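Local coordinates for lasso peptide isopeptidase AtxE2 (PDB 5TXE), which hydrolyses the isopeptide bond of the lasso peptides astexin-2 and astexin-3, converting these threaded substrates into linear peptides, at residues Trp116-Asn121 and Pro564-Ala569. The protein carries 1 engineered substitution. Numbering follows the deposited sequence.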
loop_
_atom_site.group_PDB
_atom_site.type_symbol
_atom_site.label_atom_id
_atom_site.label_comp_id
_atom_site.label_asym_id
_atom_site.label_seq_id
_atom_site.Cartn_x
_atom_site.Cartn_y
_atom_site.Cartn_z
ATOM N N TRP A 116 17.033 -3.685 -6.832
ATOM C CA TRP A 116 17.623 -4.085 -8.101
ATOM C C TRP A 116 19.083 -3.805 -8.215
ATOM O O TRP A 116 19.615 -3.728 -9.334
ATOM C CB TRP A 116 16.934 -3.377 -9.243
ATOM C CG TRP A 116 15.408 -3.434 -9.194
ATOM C CD1 TRP A 116 14.574 -2.434 -8.903
ATOM C CD2 TRP A 116 14.592 -4.558 -9.534
ATOM N NE1 TRP A 116 13.258 -2.853 -9.020
ATOM C CE2 TRP A 116 13.253 -4.162 -9.407
ATOM C CE3 TRP A 116 14.870 -5.867 -9.904
ATOM C CZ2 TRP A 116 12.192 -5.040 -9.655
ATOM C CZ3 TRP A 116 13.836 -6.721 -10.155
ATOM C CH2 TRP A 116 12.506 -6.316 -10.028
ATOM N N GLY A 117 19.736 -3.572 -7.086
ATOM C CA GLY A 117 21.116 -3.126 -7.122
ATOM C C GLY A 117 21.323 -1.631 -7.197
ATOM O O GLY A 117 22.490 -1.152 -7.179
ATOM N N TYR A 118 20.228 -0.873 -7.200
ATOM C CA TYR A 118 20.297 0.564 -7.028
ATOM C C TYR A 118 20.242 0.924 -5.539
ATOM O O TYR A 118 19.481 0.341 -4.766
ATOM C CB TYR A 118 19.138 1.271 -7.752
ATOM C CG TYR A 118 19.161 1.027 -9.239
ATOM C CD1 TYR A 118 20.274 1.381 -10.011
ATOM C CD2 TYR A 118 18.100 0.421 -9.872
ATOM C CE1 TYR A 118 20.315 1.159 -11.362
ATOM C CE2 TYR A 118 18.127 0.225 -11.237
ATOM C CZ TYR A 118 19.256 0.576 -11.981
ATOM O OH TYR A 118 19.342 0.357 -13.353
ATOM N N ALA A 119 21.001 1.937 -5.159
ATOM C CA ALA A 119 20.973 2.422 -3.776
ATOM C C ALA A 119 19.648 3.089 -3.376
ATOM O O ALA A 119 19.251 3.085 -2.203
ATOM C CB ALA A 119 22.133 3.374 -3.536
ATOM N N ARG A 120 18.937 3.619 -4.361
ATOM C CA ARG A 120 17.649 4.195 -4.123
ATOM C C ARG A 120 16.748 4.063 -5.339
ATOM O O ARG A 120 16.954 4.730 -6.288
ATOM C CB ARG A 120 17.806 5.672 -3.822
ATOM C CG ARG A 120 16.493 6.285 -3.389
ATOM C CD ARG A 120 16.696 7.593 -2.694
ATOM N NE ARG A 120 16.832 8.646 -3.689
ATOM C CZ ARG A 120 17.259 9.875 -3.396
ATOM N NH1 ARG A 120 17.604 10.192 -2.138
ATOM N NH2 ARG A 120 17.348 10.787 -4.359
ATOM N N ASN A 121 15.749 3.191 -5.299
ATOM C CA ASN A 121 14.895 2.968 -6.441
ATOM C C ASN A 121 13.999 4.214 -6.603
ATOM O O ASN A 121 13.900 5.020 -5.696
ATOM C CB ASN A 121 14.070 1.690 -6.200
ATOM C CG ASN A 121 13.416 1.126 -7.472
ATOM O OD1 ASN A 121 13.898 1.339 -8.592
ATOM N ND2 ASN A 121 12.294 0.402 -7.292
ATOM N N PRO A 564 18.647 -1.885 -19.002
ATOM C CA PRO A 564 19.081 -3.293 -19.103
ATOM C C PRO A 564 19.149 -4.048 -17.805
ATOM O O PRO A 564 18.971 -5.270 -17.787
ATOM C CB PRO A 564 20.456 -3.210 -19.755
ATOM C CG PRO A 564 20.736 -1.762 -19.944
ATOM C CD PRO A 564 19.511 -0.960 -19.727
ATOM N N ARG A 565 19.340 -3.335 -16.711
ATOM C CA ARG A 565 19.429 -3.969 -15.396
ATOM C C ARG A 565 18.090 -4.548 -14.922
ATOM O O ARG A 565 17.987 -5.741 -14.623
ATOM C CB ARG A 565 19.946 -2.977 -14.411
ATOM C CG ARG A 565 19.818 -3.268 -12.935
ATOM C CD ARG A 565 20.447 -4.574 -12.566
ATOM N NE ARG A 565 21.887 -4.515 -12.671
ATOM C CZ ARG A 565 22.697 -4.009 -11.749
ATOM N NH1 ARG A 565 22.209 -3.457 -10.653
ATOM N NH2 ARG A 565 24.008 -4.041 -11.955
ATOM N N ILE A 566 17.067 -3.714 -14.832
ATOM C CA ILE A 566 15.784 -4.197 -14.425
ATOM C C ILE A 566 15.171 -5.140 -15.462
ATOM O O ILE A 566 14.548 -6.130 -15.072
ATOM C CB ILE A 566 14.828 -3.062 -14.057
ATOM C CG1 ILE A 566 15.287 -2.445 -12.726
ATOM C CG2 ILE A 566 13.409 -3.569 -13.847
ATOM C CD1 ILE A 566 14.652 -1.090 -12.451
ATOM N N SER A 567 15.330 -4.812 -16.751
ATOM C CA SER A 567 14.855 -5.671 -17.792
ATOM C C SER A 567 15.387 -7.119 -17.632
ATOM O O SER A 567 14.632 -8.094 -17.705
ATOM C CB SER A 567 15.231 -5.130 -19.171
ATOM O OG SER A 567 14.927 -6.103 -20.158
ATOM N N GLY A 568 16.685 -7.235 -17.447
ATOM C CA GLY A 568 17.345 -8.525 -17.219
ATOM C C GLY A 568 16.849 -9.225 -15.954
ATOM O O GLY A 568 16.594 -10.422 -15.970
ATOM N N ALA A 569 16.663 -8.488 -14.874
ATOM C CA ALA A 569 16.234 -9.084 -13.594
ATOM C C ALA A 569 14.803 -9.584 -13.636
ATOM O O ALA A 569 14.443 -10.474 -12.878
ATOM C CB ALA A 569 16.400 -8.089 -12.433
HETATM O O HOH W 1 17.467 -0.847 -14.942
#
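Two hydrogen bonds grip the phenol oxygen of Y118: one links it to the backbone carbonyl of E211, the other comes from a water 2.7 Å from OH. That water in turn accepts from the backbone N of I566, in the first turn of helix 563-570. The contact bridges the two halves of a prolyl oligopeptidase fold, setting a loop of the β-propeller against a helix of the α/β-hydrolase domain.

R565 suits its place because its long, flexible chain ends in N-H donors. The chain bends at chi2 and chi3, passing the phenol with CB 3.5 Å from Y118 OH, and brings NH1 within 2.9 Å of W116 O, in the carbonyl plane and on a lone pair (N-H...O 150°). An alanine here would remove this bond and would probably leave the W116 carbonyl less firmly held and the loop looser against the helix. At phi 89° a β-carbon on G117 would press on the carbonyl oxygen of W116 and lie 2.4 Å from R565 NH1, so glycine fits.

W116, which binds astexin-3, donates its indole N-H (NE1) to the backbone of the bound peptide and stacks on an aromatic side chain of that peptide. From the helix, I566 lays CG1 over a face of the W116 indole, 3.8 Å from the centroid of its five-membered ring, a CH-pi contact, while its CD1 meets the edge of Y118. The small A569 lets the six-membered ring come close, CB standing 3.7 Å from W116 CZ3.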